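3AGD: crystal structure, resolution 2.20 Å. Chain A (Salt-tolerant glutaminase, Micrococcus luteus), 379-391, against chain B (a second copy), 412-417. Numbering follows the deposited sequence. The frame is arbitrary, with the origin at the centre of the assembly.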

# COMPACT_ATOMS: atom_id res chain seq x y z
N LEU A 379 6.48 -12.27 21.61
CA LEU A 379 5.32 -11.95 20.79
C LEU A 379 5.53 -10.62 20.06
O LEU A 379 5.11 -10.47 18.92
N SER A 380 6.17 -9.68 20.74
CA SER A 380 6.44 -8.36 20.18
C SER A 380 7.41 -8.40 19.00
O SER A 380 7.12 -7.87 17.93
N ALA A 381 8.56 -9.03 19.20
CA ALA A 381 9.57 -9.14 18.15
C ALA A 381 9.00 -9.84 16.92
O ALA A 381 9.22 -9.40 15.79
N ALA A 382 8.26 -10.92 17.15
CA ALA A 382 7.65 -11.70 16.07
C ALA A 382 6.56 -10.93 15.33
O ALA A 382 6.35 -11.14 14.13
N THR A 383 5.86 -10.05 16.03
CA THR A 383 4.80 -9.26 15.41
C THR A 383 5.30 -7.90 14.93
O THR A 383 5.22 -7.59 13.74
N GLY A 384 5.84 -7.10 15.84
CA GLY A 384 6.34 -5.80 15.45
C GLY A 384 6.35 -4.74 16.53
O GLY A 384 7.17 -3.83 16.50
N GLY A 385 5.43 -4.86 17.49
CA GLY A 385 5.30 -3.91 18.59
C GLY A 385 6.46 -3.12 19.19
O GLY A 385 6.26 -2.44 20.20
N GLY A 386 7.65 -3.19 18.61
CA GLY A 386 8.77 -2.43 19.15
C GLY A 386 8.92 -2.53 20.66
O GLY A 386 9.13 -3.62 21.19
N ALA A 387 8.80 -1.40 21.35
CA ALA A 387 8.94 -1.41 22.81
C ALA A 387 7.62 -1.19 23.55
O ALA A 387 7.61 -0.90 24.75
N VAL A 388 6.50 -1.34 22.84
CA VAL A 388 5.19 -1.17 23.45
C VAL A 388 5.05 -2.07 24.67
O VAL A 388 4.47 -1.68 25.69
N HIS A 389 5.59 -3.28 24.56
CA HIS A 389 5.52 -4.26 25.63
C HIS A 389 6.21 -3.83 26.91
O HIS A 389 5.91 -4.35 27.98
N GLU A 390 7.14 -2.88 26.81
CA GLU A 390 7.85 -2.43 28.00
C GLU A 390 6.91 -1.72 28.98
O GLU A 390 7.22 -1.58 30.16
N ALA A 391 5.75 -1.27 28.48
CA ALA A 391 4.78 -0.59 29.34
C ALA A 391 4.19 -1.60 30.32
O ALA A 391 4.07 -1.32 31.52
N ALA B 412 19.73 -5.92 18.66
CA ALA B 412 18.87 -6.32 19.77
C ALA B 412 17.45 -5.79 19.64
O ALA B 412 16.48 -6.51 19.92
N ARG B 413 17.32 -4.53 19.22
CA ARG B 413 16.01 -3.89 19.06
C ARG B 413 15.29 -4.21 17.75
O ARG B 413 14.14 -3.84 17.56
N VAL B 414 15.98 -4.90 16.84
CA VAL B 414 15.36 -5.27 15.58
C VAL B 414 14.36 -6.39 15.87
O VAL B 414 14.73 -7.41 16.43
N ASP B 415 13.11 -6.19 15.48
CA ASP B 415 12.08 -7.19 15.72
C ASP B 415 12.23 -8.36 14.75
O ASP B 415 12.22 -9.52 15.16
N ARG B 416 12.37 -8.04 13.47
CA ARG B 416 12.57 -9.06 12.46
C ARG B 416 13.15 -8.44 11.20
O ARG B 416 13.25 -7.21 11.10
N ILE B 417 13.55 -9.28 10.25
CA ILE B 417 14.15 -8.80 9.01
C ILE B 417 13.97 -9.86 7.93
O ILE B 417 14.04 -11.05 8.22

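Side-chain packing between the helix end and glycine-rich turn of chain A (379-391) and residues 412-417 of chain B, which together bury 357 Å². B:Ala412, at the corner of the chain, stays out of reach. B:Arg413 leaves the backbone sideways, but its chain (chi1 m, chi2 m, chi3 t) carries the guanidinium to A:Glu390, whose CA-to-CB bond points toward chain B (chi1 m, chi2 t). The charges meet in a salt bridge, with B:Arg413 NH1 donating to A:Glu390 OE2 at 2.9 Å near the guanidinium plane. A:Ala387 CB lies 4.1 Å from B:Arg413 NH1, and water 3 adds weak hydrogen bonds to A:Glu390 OE1 (2.9 Å) and B:Arg413 NH2 (3.3 Å). B:Val414 (t) points away. B:Asp415 (chi1 m) points toward chain A and has the largest covered area of any residue here. Its carboxylate sits beside the turn: B:Asp415 OD1 accepts from water 1 at 2.5 Å, and the same water accepts from A:Ser380 OG (chi1 t) at 2.6 Å and donates to A:Gly386 O at 2.7 Å, so one molecule ties helix, turn and chain B together. B:Asp415 OD2 lies 3.5 Å from A:Gly386 N and 2.9 Å from A:Gly384 O; this oxygen pair, two acceptors, forms no hydrogen bond. A:Ala381 CB, directed sideways, is 4.2 Å from B:Asp415 OD1. B:Arg416 (chi1 p, chi2 t, chi3 t) also points toward chain A and stretches past the helix end, with B:Arg416 CD 4.0 Å from A:Ala381 O and B:Arg416 NE 3.5 Å from A:Ala382 O. Water 2 bridges the two chains here, donating to A:Thr383 O at 2.7 Å and accepting from B:Arg416 NH2 at 3.2 Å. The side chain of A:Thr383 (p) points away, its OG1 donating to A:Leu379 O at 2.6 Å within the helix. B:Ile417 (t, t) is out of reach.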

# COMPACT_ATOMS: atom_id res chain seq x y z
CB LEU A 379 4.06 -11.87 21.68
CG LEU A 379 2.71 -11.49 21.06
CD1 LEU A 379 2.64 -9.98 20.84
CD2 LEU A 379 2.49 -12.25 19.76
CB SER A 380 7.00 -7.44 21.27
OG SER A 380 7.31 -6.16 20.75
CB ALA A 381 10.78 -9.90 18.67
CB ALA A 382 7.09 -13.00 16.62
CB THR A 383 3.62 -9.08 16.38
OG1 THR A 383 4.07 -8.45 17.58
CG2 THR A 383 3.00 -10.42 16.71
CB ALA A 387 9.95 -0.35 23.24
CB VAL A 388 4.05 -1.54 22.46
CG1 VAL A 388 2.70 -1.51 23.17
CG2 VAL A 388 4.05 -0.59 21.28
CB HIS A 389 6.10 -5.60 25.16
CG HIS A 389 7.58 -5.57 24.93
ND1 HIS A 389 8.16 -4.96 23.84
CD2 HIS A 389 8.60 -6.08 25.66
CE1 HIS A 389 9.47 -5.09 23.91
NE2 HIS A 389 9.77 -5.76 25.00
CB GLU A 390 9.02 -1.52 27.61
CG GLU A 390 9.97 -2.13 26.58
CD GLU A 390 11.27 -1.35 26.42
OE1 GLU A 390 11.25 -0.11 26.57
OE2 GLU A 390 12.31 -1.98 26.12
CB ALA A 391 3.67 0.03 28.51
CB ALA B 412 19.48 -5.87 21.09
CB ARG B 413 16.17 -2.37 19.19
CG ARG B 413 16.65 -1.90 20.55
CD ARG B 413 15.55 -2.00 21.58
NE ARG B 413 15.97 -1.49 22.88
CZ ARG B 413 15.14 -1.24 23.89
NH1 ARG B 413 13.84 -1.47 23.75
NH2 ARG B 413 15.62 -0.78 25.04
CB VAL B 414 16.40 -5.77 14.56
CG1 VAL B 414 15.70 -6.23 13.29
CG2 VAL B 414 17.39 -4.65 14.25
CB ASP B 415 10.69 -6.57 15.58
CG ASP B 415 10.43 -5.51 16.64
OD1 ASP B 415 10.71 -5.79 17.83
OD2 ASP B 415 9.96 -4.41 16.28
CB ARG B 416 11.27 -9.82 12.15
CG ARG B 416 10.06 -9.00 11.73
CD ARG B 416 8.80 -9.86 11.80
NE ARG B 416 7.57 -9.13 11.51
CZ ARG B 416 7.11 -8.87 10.29
NH1 ARG B 416 7.79 -9.28 9.22
NH2 ARG B 416 5.98 -8.20 10.13
CB ILE B 417 15.66 -8.52 9.23
CG1 ILE B 417 16.29 -8.00 7.94
CG2 ILE B 417 16.36 -9.78 9.70
CD1 ILE B 417 17.74 -7.58 8.12
O HOH W 1 9.87 -5.96 20.15
O HOH W 2 3.31 -7.56 11.86
O HOH W 3 13.86 -0.12 27.81